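Local structure of Bd0816 (Bdellovibrio bacteriovorus HD100, 5CER) at residues Leu41-Lys46 and Thr205-Met210; Leu47-Arg52 and Lys287-Ser292; Leu347-Asp352 and Gly359-Met364. The protein probably acts as a serine-type D-Ala-D-Ala carboxypeptidase of the peptidase S13 family, cleaving the terminal D-alanine from peptidoglycan peptides. The protein carries 2 engineered substitutions. All coordinates share one frame; numbering follows the deposited sequence.

Contact 1 (Leu41-Lys46 and Thr205-Met210); sequences LWAIEK and TILKRM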
ATOM      1  N   LEU A  41      -9.692  12.801  -0.247  1.00 23.17           N
ATOM      2  CA  LEU A  41     -10.303  14.106  -0.584  1.00 23.49           C
ATOM      3  C   LEU A  41     -11.245  14.573   0.527  1.00 23.26           C
ATOM      4  O   LEU A  41     -11.261  15.743   0.891  1.00 23.66           O
ATOM      5  CB  LEU A  41     -11.062  14.038  -1.908  1.00 23.60           C
ATOM      6  CG  LEU A  41     -11.937  15.244  -2.307  1.00 24.37           C
ATOM      7  CD1 LEU A  41     -11.133  16.521  -2.424  1.00 24.50           C
ATOM      8  CD2 LEU A  41     -12.632  14.923  -3.620  1.00 25.34           C
ATOM      9  N   TRP A  42     -12.075  13.659   0.993  1.00 23.13           N
ATOM     10  CA  TRP A  42     -13.087  13.977   1.986  1.00 24.39           C
ATOM     11  C   TRP A  42     -12.386  14.483   3.279  1.00 26.50           C
ATOM     12  O   TRP A  42     -12.753  15.513   3.827  1.00 25.82           O
ATOM     13  CB  TRP A  42     -13.972  12.749   2.277  1.00 23.04           C
ATOM     14  CG  TRP A  42     -15.106  12.997   3.223  1.00 22.74           C
ATOM     15  CD1 TRP A  42     -15.697  14.168   3.501  1.00 22.30           C
ATOM     16  CD2 TRP A  42     -15.797  12.006   4.008  1.00 23.00           C
ATOM     17  NE1 TRP A  42     -16.703  14.002   4.404  1.00 22.77           N
ATOM     18  CE2 TRP A  42     -16.791  12.678   4.734  1.00 23.05           C
ATOM     19  CE3 TRP A  42     -15.661  10.622   4.164  1.00 22.47           C
ATOM     20  CZ2 TRP A  42     -17.657  12.018   5.603  1.00 23.35           C
ATOM     21  CZ3 TRP A  42     -16.511   9.966   5.034  1.00 22.86           C
ATOM     22  CH2 TRP A  42     -17.515  10.670   5.727  1.00 23.83           C
ATOM     23  N   ALA A  43     -11.375  13.749   3.736  1.00 26.97           N
ATOM     24  CA  ALA A  43     -10.624  14.174   4.930  1.00 26.80           C
ATOM     25  C   ALA A  43     -10.039  15.584   4.750  1.00 24.90           C
ATOM     26  O   ALA A  43     -10.165  16.424   5.632  1.00 24.74           O
ATOM     27  CB  ALA A  43      -9.516  13.151   5.283  1.00 26.38           C
ATOM     28  N   ILE A  44      -9.411  15.816   3.617  1.00 24.00           N
ATOM     29  CA  ILE A  44      -8.817  17.125   3.348  1.00 25.84           C
ATOM     30  C   ILE A  44      -9.864  18.219   3.298  1.00 27.16           C
ATOM     31  O   ILE A  44      -9.684  19.280   3.909  1.00 27.91           O
ATOM     32  CB  ILE A  44      -7.973  17.129   2.061  1.00 24.70           C
ATOM     33  CG1 ILE A  44      -6.692  16.353   2.330  1.00 24.57           C
ATOM     34  CG2 ILE A  44      -7.661  18.541   1.621  1.00 25.36           C
ATOM     35  CD1 ILE A  44      -5.917  15.999   1.099  1.00 24.72           C
ATOM     36  N   GLU A  45     -10.977  17.947   2.644  1.00 28.04           N
ATOM     37  CA  GLU A  45     -12.046  18.930   2.591  1.00 30.16           C
ATOM     38  C   GLU A  45     -12.634  19.271   3.968  1.00 31.66           C
ATOM     39  O   GLU A  45     -12.863  20.437   4.256  1.00 34.47           O
ATOM     40  CB  GLU A  45     -13.148  18.462   1.677  1.00 31.45           C
ATOM     41  CG  GLU A  45     -14.171  19.536   1.392  1.00 32.90           C
ATOM     42  CD  GLU A  45     -15.224  19.053   0.429  1.00 35.77           C
ATOM     43  OE1 GLU A  45     -14.879  18.858  -0.772  1.00 37.40           O
ATOM     44  OE2 GLU A  45     -16.377  18.840   0.866  1.00 37.44           O
ATOM     45  N   LYS A  46     -12.878  18.277   4.800  1.00 31.97           N
ATOM     46  CA  LYS A  46     -13.494  18.536   6.060  1.00 35.54           C
ATOM     47  C   LYS A  46     -12.542  19.038   7.125  1.00 33.14           C
ATOM     48  O   LYS A  46     -12.915  19.919   7.904  1.00 30.98           O
ATOM     49  CB  LYS A  46     -14.222  17.300   6.596  1.00 41.79           C
ATOM     50  CG  LYS A  46     -15.212  17.666   7.686  1.00 48.50           C
ATOM     51  CD  LYS A  46     -16.148  16.544   8.045  1.00 58.20           C
ATOM     52  CE  LYS A  46     -17.465  16.648   7.278  1.00 63.31           C
ATOM     53  NZ  LYS A  46     -18.289  15.436   7.506  1.00 63.59           N
ATOM     54  N   THR A 205       0.451  14.052   5.619  1.00 25.39           N
ATOM     55  CA  THR A 205       1.434  12.999   5.827  1.00 24.23           C
ATOM     56  C   THR A 205       0.841  11.700   6.348  1.00 22.17           C
ATOM     57  O   THR A 205       1.266  10.617   5.939  1.00 22.09           O
ATOM     58  CB  THR A 205       2.559  13.518   6.721  1.00 26.02           C
ATOM     59  OG1 THR A 205       3.100  14.673   6.073  1.00 27.41           O
ATOM     60  CG2 THR A 205       3.667  12.470   6.916  1.00 25.19           C
ATOM     61  N   ILE A 206      -0.165  11.796   7.195  1.00 22.77           N
ATOM     62  CA  ILE A 206      -0.935  10.618   7.593  1.00 22.50           C
ATOM     63  C   ILE A 206      -1.564   9.981   6.314  1.00 21.56           C
ATOM     64  O   ILE A 206      -1.566   8.785   6.145  1.00 20.07           O
ATOM     65  CB  ILE A 206      -2.023  10.987   8.606  1.00 22.78           C
ATOM     66  CG1 ILE A 206      -1.410  11.354   9.945  1.00 23.80           C
ATOM     67  CG2 ILE A 206      -2.993   9.807   8.775  1.00 23.68           C
ATOM     68  CD1 ILE A 206      -2.377  11.779  11.033  1.00 23.72           C
ATOM     69  N   LEU A 207      -2.072  10.825   5.425  1.00 21.62           N
ATOM     70  CA  LEU A 207      -2.685  10.358   4.205  1.00 21.69           C
ATOM     71  C   LEU A 207      -1.634   9.731   3.265  1.00 22.04           C
ATOM     72  O   LEU A 207      -1.899   8.681   2.647  1.00 22.73           O
ATOM     73  CB  LEU A 207      -3.451  11.505   3.545  1.00 22.08           C
ATOM     74  CG  LEU A 207      -4.678  12.023   4.342  1.00 21.67           C
ATOM     75  CD1 LEU A 207      -5.163  13.356   3.780  1.00 22.09           C
ATOM     76  CD2 LEU A 207      -5.817  11.030   4.345  1.00 21.08           C
ATOM     77  N   LYS A 208      -0.479  10.376   3.145  1.00 21.57           N
ATOM     78  CA  LYS A 208       0.607   9.856   2.347  1.00 21.76           C
ATOM     79  C   LYS A 208       1.006   8.458   2.822  1.00 22.40           C
ATOM     80  O   LYS A 208       1.196   7.550   2.020  1.00 20.30           O
ATOM     81  CB  LYS A 208       1.807  10.794   2.395  1.00 21.91           C
ATOM     82  CG  LYS A 208       2.998  10.316   1.565  1.00 22.13           C
ATOM     83  CD  LYS A 208       2.791  10.562   0.076  1.00 22.24           C
ATOM     84  CE  LYS A 208       3.976  10.026  -0.715  1.00 22.85           C
ATOM     85  NZ  LYS A 208       4.104  10.529  -2.107  1.00 22.97           N
ATOM     86  N   ARG A 209       1.091   8.302   4.145  1.00 22.84           N
ATOM     87  CA  ARG A 209       1.400   7.002   4.736  1.00 23.47           C
ATOM     88  C   ARG A 209       0.308   5.941   4.419  1.00 23.97           C
ATOM     89  O   ARG A 209       0.636   4.820   3.983  1.00 24.14           O
ATOM     90  CB  ARG A 209       1.574   7.149   6.249  1.00 23.99           C
ATOM     91  CG  ARG A 209       1.911   5.888   7.011  1.00 23.16           C
ATOM     92  CD  ARG A 209       3.148   5.242   6.500  1.00 22.68           C
ATOM     93  NE  ARG A 209       3.680   4.292   7.470  1.00 22.55           N
ATOM     94  CZ  ARG A 209       4.746   3.505   7.264  1.00 23.00           C
ATOM     95  NH1 ARG A 209       5.379   3.463   6.081  1.00 22.29           N
ATOM     96  NH2 ARG A 209       5.134   2.680   8.238  1.00 24.01           N
ATOM     97  N   MET A 210      -0.960   6.319   4.605  1.00 22.53           N
ATOM     98  CA  MET A 210      -2.068   5.444   4.317  1.00 22.99           C
ATOM     99  C   MET A 210      -2.072   4.978   2.865  1.00 22.58           C
ATOM    100  O   MET A 210      -2.258   3.799   2.574  1.00 23.24           O
ATOM    101  CB  MET A 210      -3.385   6.183   4.597  1.00 24.10           C
ATOM    102  CG  MET A 210      -4.657   5.480   4.125  1.00 24.25           C
ATOM    103  SD  MET A 210      -6.089   6.531   4.409  1.00 24.02           S
ATOM    104  CE  MET A 210      -5.941   7.651   2.989  1.00 24.73           C
TER
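Lys208 NZ is gripped by Asp301 OD2, Tyr384 OH and the carbonyl oxygens of Ser292 and Leu295, while the preceding residue, Leu207, points toward helix 35-47 and packs on Ala43 and Ile44. The contact itself is wholly apolar and has no hydrogen bond across it. Leu207 puts one branch on each partner. CD1 does the closer work, lying 3.7 Å from Ile44 CG1, and it also meets the terminal methyl of Ile44, with CD1 to CD1 at 3.8 Å. Leu207 CD2 makes only a loose approach to Ala43, 4.4 Å from its CB. The ethyl arm of Ile44 lies anti to its own carbonyl carbon (chi1 -72°) and is extended beyond, and this carries CG1 and CD1 across the gap although CB is not aimed at the partner helix. The backbones are 8.8 Å apart at their nearest CA atoms, those of Ala43 and Leu207, a separation spanned by Leu207 from one helix and the ethyl arm of Ile44 from the other. All three touching residues are buried. The helices concerned, 35-47 and 203-213, are only lightly joined here, and neighbours complete the core: Leu222 of helix 216-225 lies against Leu207, Leu280 and Leu284 of helix 270-286 close over Ile44, and helix 228-239 covers another side of helix 35-47, stacking Phe235 on Trp42.

Contact 2 (Leu47-Arg52 and Lys287-Ser292); sequences LGVDYR and KGYKLS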
ATOM      1  N   LEU A  47     -11.354  18.465   7.181  1.00 29.66           N
ATOM      2  CA  LEU A  47     -10.373  18.794   8.234  1.00 30.09           C
ATOM      3  C   LEU A  47      -9.332  19.862   7.861  1.00 30.44           C
ATOM      4  O   LEU A  47      -8.891  20.594   8.723  1.00 32.11           O
ATOM      5  CB  LEU A  47      -9.616  17.539   8.697  1.00 28.01           C
ATOM      6  CG  LEU A  47     -10.512  16.412   9.219  1.00 27.93           C
ATOM      7  CD1 LEU A  47      -9.687  15.192   9.557  1.00 27.91           C
ATOM      8  CD2 LEU A  47     -11.308  16.874  10.437  1.00 28.48           C
ATOM      9  N   GLY A  48      -8.962  19.953   6.591  1.00 30.51           N
ATOM     10  CA  GLY A  48      -7.913  20.861   6.128  1.00 29.03           C
ATOM     11  C   GLY A  48      -6.648  20.044   5.933  1.00 28.81           C
ATOM     12  O   GLY A  48      -6.333  19.143   6.753  1.00 27.15           O
ATOM     13  N   VAL A  49      -5.910  20.364   4.875  1.00 27.53           N
ATOM     14  CA  VAL A  49      -4.749  19.565   4.487  1.00 27.66           C
ATOM     15  C   VAL A  49      -3.662  19.422   5.586  1.00 28.14           C
ATOM     16  O   VAL A  49      -2.972  18.388   5.658  1.00 26.74           O
ATOM     17  CB  VAL A  49      -4.114  20.109   3.196  1.00 26.12           C
ATOM     18  CG1 VAL A  49      -3.523  21.505   3.429  1.00 25.71           C
ATOM     19  CG2 VAL A  49      -3.066  19.158   2.648  1.00 25.43           C
ATOM     20  N   ASP A  50      -3.490  20.467   6.389  1.00 28.67           N
ATOM     21  CA  ASP A  50      -2.449  20.477   7.426  1.00 29.38           C
ATOM     22  C   ASP A  50      -3.012  20.254   8.839  1.00 29.06           C
ATOM     23  O   ASP A  50      -2.341  20.519   9.814  1.00 30.25           O
ATOM     24  CB  ASP A  50      -1.624  21.763   7.329  1.00 29.39           C
ATOM     25  CG  ASP A  50      -0.649  21.740   6.175  1.00 30.03           C
ATOM     26  OD1 ASP A  50      -0.164  20.640   5.820  1.00 30.63           O
ATOM     27  OD2 ASP A  50      -0.331  22.810   5.601  1.00 31.48           O
ATOM     28  N   TYR A  51      -4.225  19.727   8.938  1.00 28.25           N
ATOM     29  CA  TYR A  51      -4.835  19.450  10.223  1.00 27.79           C
ATOM     30  C   TYR A  51      -3.989  18.476  11.074  1.00 27.74           C
ATOM     31  O   TYR A  51      -3.322  17.547  10.568  1.00 27.72           O
ATOM     32  CB  TYR A  51      -6.246  18.896  10.010  1.00 27.35           C
ATOM     33  CG  TYR A  51      -6.923  18.414  11.267  1.00 27.31           C
ATOM     34  CD1 TYR A  51      -7.604  19.301  12.097  1.00 27.00           C
ATOM     35  CD2 TYR A  51      -6.894  17.063  11.610  1.00 26.69           C
ATOM     36  CE1 TYR A  51      -8.215  18.860  13.243  1.00 27.05           C
ATOM     37  CE2 TYR A  51      -7.525  16.607  12.735  1.00 26.70           C
ATOM     38  CZ  TYR A  51      -8.169  17.514  13.561  1.00 26.79           C
ATOM     39  OH  TYR A  51      -8.796  17.067  14.708  1.00 27.87           O
ATOM     40  N   ARG A  52      -4.026  18.706  12.369  1.00 27.89           N
ATOM     41  CA  ARG A  52      -3.307  17.898  13.306  1.00 28.23           C
ATOM     42  C   ARG A  52      -4.237  17.377  14.379  1.00 28.68           C
ATOM     43  O   ARG A  52      -5.002  18.145  15.009  1.00 28.39           O
ATOM     44  CB  ARG A  52      -2.142  18.704  13.882  1.00 28.89           C
ATOM     45  CG  ARG A  52      -0.942  18.761  12.940  1.00 30.03           C
ATOM     46  CD  ARG A  52       0.158  19.572  13.589  1.00 30.74           C
ATOM     47  NE  ARG A  52       1.281  19.892  12.716  1.00 28.92           N
ATOM     48  CZ  ARG A  52       2.435  19.235  12.658  1.00 28.89           C
ATOM     49  NH1 ARG A  52       2.662  18.126  13.362  1.00 29.26           N
ATOM     50  NH2 ARG A  52       3.380  19.685  11.854  1.00 29.05           N
ATOM     51  N   LYS A 287      -3.565  25.219  -1.617  1.00 33.49           N
ATOM     52  CA  LYS A 287      -2.775  25.362  -0.422  1.00 35.17           C
ATOM     53  C   LYS A 287      -1.291  25.207  -0.667  1.00 34.49           C
ATOM     54  O   LYS A 287      -0.555  24.966   0.274  1.00 34.31           O
ATOM     55  CB  LYS A 287      -3.222  24.311   0.614  1.00 37.09           C
ATOM     56  CG  LYS A 287      -4.655  24.428   1.084  1.00 39.82           C
ATOM     57  CD  LYS A 287      -4.837  25.820   1.695  1.00 42.12           C
ATOM     58  CE  LYS A 287      -6.000  25.908   2.663  1.00 44.84           C
ATOM     59  NZ  LYS A 287      -6.905  26.988   2.202  1.00 49.53           N
ATOM     60  N   GLY A 288      -0.848  25.328  -1.905  1.00 33.66           N
ATOM     61  CA  GLY A 288       0.572  25.170  -2.223  1.00 33.10           C
ATOM     62  C   GLY A 288       1.133  23.747  -2.231  1.00 32.34           C
ATOM     63  O   GLY A 288       2.351  23.565  -2.312  1.00 32.66           O
ATOM     64  N   TYR A 289       0.273  22.735  -2.212  1.00 31.04           N
ATOM     65  CA  TYR A 289       0.730  21.353  -2.287  1.00 30.20           C
ATOM     66  C   TYR A 289       0.499  20.751  -3.669  1.00 29.69           C
ATOM     67  O   TYR A 289       0.054  21.411  -4.610  1.00 30.32           O
ATOM     68  CB  TYR A 289       0.048  20.537  -1.183  1.00 29.30           C
ATOM     69  CG  TYR A 289       0.446  20.992   0.189  1.00 29.50           C
ATOM     70  CD1 TYR A 289       1.727  20.741   0.689  1.00 28.90           C
ATOM     71  CD2 TYR A 289      -0.450  21.695   1.003  1.00 30.38           C
ATOM     72  CE1 TYR A 289       2.103  21.177   1.947  1.00 28.79           C
ATOM     73  CE2 TYR A 289      -0.061  22.145   2.268  1.00 29.26           C
ATOM     74  CZ  TYR A 289       1.196  21.870   2.716  1.00 28.61           C
ATOM     75  OH  TYR A 289       1.539  22.288   3.930  1.00 29.55           O
ATOM     76  N   LYS A 290       0.844  19.490  -3.775  1.00 30.44           N
ATOM     77  CA  LYS A 290       0.727  18.725  -5.010  1.00 32.15           C
ATOM     78  C   LYS A 290       0.141  17.375  -4.718  1.00 30.51           C
ATOM     79  O   LYS A 290       0.071  16.938  -3.555  1.00 31.77           O
ATOM     80  CB  LYS A 290       2.131  18.556  -5.654  1.00 34.78           C
ATOM     81  CG  LYS A 290       2.646  19.834  -6.296  1.00 36.68           C
ATOM     82  CD  LYS A 290       3.992  19.636  -6.973  1.00 40.88           C
ATOM     83  CE  LYS A 290       5.134  19.637  -5.961  1.00 42.41           C
ATOM     84  NZ  LYS A 290       6.474  19.542  -6.613  1.00 44.48           N
ATOM     85  N   LEU A 291      -0.273  16.684  -5.768  1.00 29.20           N
ATOM     86  CA  LEU A 291      -0.874  15.363  -5.608  1.00 27.07           C
ATOM     87  C   LEU A 291       0.118  14.354  -4.958  1.00 25.91           C
ATOM     88  O   LEU A 291      -0.299  13.442  -4.237  1.00 24.61           O
ATOM     89  CB  LEU A 291      -1.372  14.855  -6.967  1.00 27.65           C
ATOM     90  CG  LEU A 291      -2.333  13.671  -6.952  1.00 27.48           C
ATOM     91  CD1 LEU A 291      -3.626  14.032  -6.214  1.00 27.23           C
ATOM     92  CD2 LEU A 291      -2.619  13.232  -8.367  1.00 27.30           C
ATOM     93  N   SER A 292       1.408  14.534  -5.230  1.00 25.45           N
ATOM     94  CA  SER A 292       2.453  13.698  -4.675  1.00 25.45           C
ATOM     95  C   SER A 292       2.656  13.862  -3.172  1.00 25.17           C
ATOM     96  O   SER A 292       3.419  13.088  -2.590  1.00 25.60           O
ATOM     97  CB  SER A 292       3.776  13.970  -5.398  1.00 25.22           C
ATOM     98  OG  SER A 292       4.035  15.344  -5.464  1.00 27.64           O
TER
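A short hydrogen bond of 2.6 Å from Tyr289 OH to Asp50 OD2 ties the two loops together, arriving at the syn lone pair of the carboxylate. The aspartate meets the phenol at its edge, with OD2 near the ring plane, yet the carboxylate is turned almost at right angles to that ring (84°). Its other oxygen, OD1, forms a salt bridge with Arg204, so a phenol and a guanidinium probably both stabilise the negative charge. Next to this polar end lies a small apolar patch. Val49 sets CG1 between its backbone N and carbonyl carbon (chi1 66°), where it packs 3.7 Å from Tyr289 CE2 and 3.9 Å from Lys287 CG. The amine of Lys287 leads away from the contact. Leu284 of helix 270-286 packs on both Val49 and Tyr289. The contact joins the C-terminal ends of two helices. Gly48, with positive phi, closes helix 35-47 and opens a type I turn to Tyr51, whose N bonds Gly48 O at 3.1 Å. Gly288 is the C-prime residue of a Schellman motif, with Tyr289 N reaching back to Leu284 O and Gly288 N to Glu285 O, the classic way of ending a helix such as 270-286.

Contact 3 (Leu347-Asp352 and Gly359-Met364); sequences LHTDMD and GVASQM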
ATOM      1  N   LEU A 347     -10.040  -3.078 -13.507  1.00 22.09           N
ATOM      2  CA  LEU A 347     -10.096  -4.435 -14.041  1.00 23.73           C
ATOM      3  C   LEU A 347     -10.868  -5.399 -13.114  1.00 26.00           C
ATOM      4  O   LEU A 347     -10.884  -5.248 -11.882  1.00 28.40           O
ATOM      5  CB  LEU A 347      -8.679  -5.017 -14.225  1.00 23.55           C
ATOM      6  CG  LEU A 347      -7.521  -4.536 -15.106  1.00 23.56           C
ATOM      7  CD1 LEU A 347      -6.691  -5.597 -15.809  1.00 25.26           C
ATOM      8  CD2 LEU A 347      -8.210  -3.666 -16.093  1.00 24.77           C
ATOM      9  N   HIS A 348     -11.531  -6.388 -13.721  1.00 26.80           N
ATOM     10  CA  HIS A 348     -12.149  -7.492 -12.999  1.00 26.42           C
ATOM     11  C   HIS A 348     -11.128  -8.593 -12.871  1.00 26.27           C
ATOM     12  O   HIS A 348     -10.294  -8.790 -13.797  1.00 25.68           O
ATOM     13  CB  HIS A 348     -13.393  -7.991 -13.756  1.00 27.91           C
ATOM     14  CG  HIS A 348     -14.050  -9.184 -13.112  1.00 28.81           C
ATOM     15  ND1 HIS A 348     -15.101  -9.099 -12.218  1.00 29.44           N
ATOM     16  CD2 HIS A 348     -13.757 -10.502 -13.207  1.00 29.40           C
ATOM     17  CE1 HIS A 348     -15.430 -10.309 -11.809  1.00 30.56           C
ATOM     18  NE2 HIS A 348     -14.635 -11.180 -12.395  1.00 30.62           N
ATOM     19  N   THR A 349     -11.183  -9.307 -11.743  1.00 25.92           N
ATOM     20  CA  THR A 349     -10.425 -10.526 -11.520  1.00 25.74           C
ATOM     21  C   THR A 349     -11.338 -11.529 -10.818  1.00 27.61           C
ATOM     22  O   THR A 349     -12.389 -11.136 -10.323  1.00 27.42           O
ATOM     23  CB  THR A 349      -9.157 -10.310 -10.638  1.00 25.29           C
ATOM     24  OG1 THR A 349      -9.486  -9.766  -9.338  1.00 24.49           O
ATOM     25  CG2 THR A 349      -8.151  -9.420 -11.353  1.00 24.32           C
ATOM     26  N   ASP A 350     -10.914 -12.804 -10.737  1.00 28.67           N
ATOM     27  CA  ASP A 350     -11.599 -13.855  -9.915  1.00 31.16           C
ATOM     28  C   ASP A 350     -10.596 -14.775  -9.221  1.00 32.50           C
ATOM     29  O   ASP A 350     -10.191 -15.809  -9.762  1.00 31.56           O
ATOM     30  CB  ASP A 350     -12.532 -14.751 -10.778  1.00 32.31           C
ATOM     31  CG  ASP A 350     -13.630 -13.963 -11.524  1.00 31.76           C
ATOM     32  OD1 ASP A 350     -14.642 -13.596 -10.857  1.00 31.49           O
ATOM     33  OD2 ASP A 350     -13.465 -13.788 -12.757  1.00 29.36           O
ATOM     34  N   MET A 351     -10.179 -14.388  -8.028  1.00 35.10           N
ATOM     35  CA  MET A 351      -9.228 -15.200  -7.269  1.00 36.19           C
ATOM     36  C   MET A 351      -9.765 -16.558  -6.988  1.00 37.08           C
ATOM     37  O   MET A 351      -9.011 -17.499  -6.914  1.00 39.13           O
ATOM     38  CB  MET A 351      -8.897 -14.560  -5.960  1.00 37.82           C
ATOM     39  CG  MET A 351      -8.204 -13.231  -6.115  1.00 38.84           C
ATOM     40  SD  MET A 351      -6.674 -13.203  -7.085  1.00 41.90           S
ATOM     41  CE  MET A 351      -6.536 -11.392  -6.918  1.00 43.72           C
ATOM     42  N   ASP A 352     -11.069 -16.662  -6.805  1.00 37.61           N
ATOM     43  CA  ASP A 352     -11.687 -17.951  -6.625  1.00 40.15           C
ATOM     44  C   ASP A 352     -11.515 -18.907  -7.839  1.00 40.08           C
ATOM     45  O   ASP A 352     -11.626 -20.132  -7.665  1.00 44.53           O
ATOM     46  CB  ASP A 352     -13.175 -17.811  -6.253  1.00 42.54           C
ATOM     47  CG  ASP A 352     -13.977 -17.138  -7.324  1.00 43.15           C
ATOM     48  OD1 ASP A 352     -13.694 -15.969  -7.638  1.00 43.93           O
ATOM     49  OD2 ASP A 352     -14.880 -17.785  -7.876  1.00 45.37           O
ATOM     50  N   GLY A 359      -1.647 -11.300 -10.610  1.00113.62           N
ATOM     51  CA  GLY A 359      -0.414 -11.007 -11.361  1.00108.67           C
ATOM     52  C   GLY A 359      -0.651 -10.638 -12.813  1.00106.41           C
ATOM     53  O   GLY A 359       0.016  -9.759 -13.348  1.00 98.98           O
ATOM     54  N   VAL A 360      -1.590 -11.328 -13.443  1.00113.07           N
ATOM     55  CA  VAL A 360      -1.953 -11.061 -14.834  1.00112.48           C
ATOM     56  C   VAL A 360      -2.554  -9.652 -14.943  1.00104.49           C
ATOM     57  O   VAL A 360      -2.171  -8.877 -15.772  1.00 97.76           O
ATOM     58  CB  VAL A 360      -2.934 -12.147 -15.342  1.00123.06           C
ATOM     59  CG1 VAL A 360      -3.525 -11.782 -16.690  1.00123.52           C
ATOM     60  CG2 VAL A 360      -2.250 -13.488 -15.441  1.00130.58           C
ATOM     61  N   ALA A 361      -3.480  -9.329 -14.051  1.00106.47           N
ATOM     62  CA  ALA A 361      -4.104  -8.028 -14.025  1.00101.94           C
ATOM     63  C   ALA A 361      -3.093  -6.939 -13.796  1.00 94.53           C
ATOM     64  O   ALA A 361      -3.151  -5.891 -14.451  1.00 90.55           O
ATOM     65  CB  ALA A 361      -5.190  -7.961 -12.961  1.00105.59           C
ATOM     66  N   SER A 362      -2.169  -7.167 -12.864  1.00 94.52           N
ATOM     67  CA  SER A 362      -1.104  -6.209 -12.527  1.00 88.10           C
ATOM     68  C   SER A 362      -0.262  -5.777 -13.750  1.00 82.73           C
ATOM     69  O   SER A 362      -0.102  -4.565 -14.004  1.00 77.89           O
ATOM     70  CB  SER A 362      -0.216  -6.834 -11.414  1.00 91.24           C
ATOM     71  OG  SER A 362       0.634  -5.839 -10.932  1.00 90.76           O
ATOM     72  N   GLN A 363       0.219  -6.735 -14.555  1.00 86.61           N
ATOM     73  CA  GLN A 363       1.028  -6.407 -15.723  1.00 82.18           C
ATOM     74  C   GLN A 363       0.175  -5.817 -16.871  1.00 80.79           C
ATOM     75  O   GLN A 363       0.689  -5.001 -17.665  1.00 74.78           O
ATOM     76  CB  GLN A 363       1.850  -7.588 -16.184  1.00 88.74           C
ATOM     77  CG  GLN A 363       3.040  -7.199 -17.070  1.00 88.20           C
ATOM     78  CD  GLN A 363       4.043  -6.297 -16.366  1.00 84.98           C
ATOM     79  OE1 GLN A 363       4.331  -6.482 -15.172  1.00 90.98           O
ATOM     80  NE2 GLN A 363       4.544  -5.283 -17.078  1.00 82.58           N
ATOM     81  N   MET A 364      -1.107  -6.176 -16.960  1.00 85.26           N
ATOM     82  CA  MET A 364      -2.008  -5.543 -17.931  1.00 86.89           C
ATOM     83  C   MET A 364      -2.155  -4.058 -17.626  1.00 80.84           C
ATOM     84  O   MET A 364      -2.052  -3.235 -18.508  1.00 78.98           O
ATOM     85  CB  MET A 364      -3.389  -6.188 -17.930  1.00 95.03           C
ATOM     86  CG  MET A 364      -3.445  -7.571 -18.550  1.00104.18           C
ATOM     87  SD  MET A 364      -5.094  -8.343 -18.455  1.00116.31           S
ATOM     88  CE  MET A 364      -6.165  -7.179 -19.295  1.00114.93           C
TER
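Leu347 and Thr349 pack closely on Ala361 at the end of a strand, whereas the margins of the contact, at Met364 of the helix and Asp352 of the loop, are partly or fully exposed. The close part is built from a few carbon atoms. Thr349 CG2 sits 3.7 Å from Ala361 CB, and Leu347 CD1 comes to the same methyl at 4.0 Å. The leucine CD1 also rests 3.8 Å from the carbonyl oxygen of Ala361. Residues 359-361 are poorly ordered, so these distances are approximate. Thr349 holds its two branches to different tasks: with CG2 anti to the carbonyl carbon, the methyl meets the helix while OG1 bonds Asn325 O. No hydrogen bond crosses between 347-352 and 359-364; just outside, Asp350 N bonds Asp357 OD2 near the start of the helix.

On the looser side, Leu347 CD1 lies across Met364, whose CE is 3.9 Å away; the methionine bends at its last torsion (chi3 58°), which brings CE back beside that leucine methyl. Asp352 pairs with Lys326. Beside the contact is a buried polar cluster: His348 turns from the helix, stacks on Tyr3 and makes a weak bond from NE2 to Asp350 OD1 (2.9 Å, 142°), and Asp350 is also held by Lys326 and by the amino group of Met1. Gln363 OE1 bonds a polar side chain of the other chain of the assembly, against which Val360 and Ser362 also pack. Strand 339-348 runs between strands 3-11 and 327-336 of the antiparallel sheet, and helix 356-375 covers one face of it, with Val2, Val4 and Ile365 completing the apolar layer round Leu347.

In the fold
Contacts 1 and 2 adjoin, their centres 8 Å apart, and both use helix 35-47 and what follows it: contact 1 is the buried helix-to-helix part, contact 2 the adjoining, partly exposed loop part, and the probable hydrogen bond of Lys208 NZ to Ser292 O links them. Between these two, polarity rises with exposure, since contact 1 meets through carbon alone whereas contact 2 adds a charged carboxylate and a phenol. Contact 3 belongs elsewhere, about 17 Å from contact 1 and about 19 Å from contact 2 between nearest atoms. Although peripheral, it too is largely buried and apolar, and it joins an inner strand of a sheet to the helix that covers its face, near the other chain of the assembly.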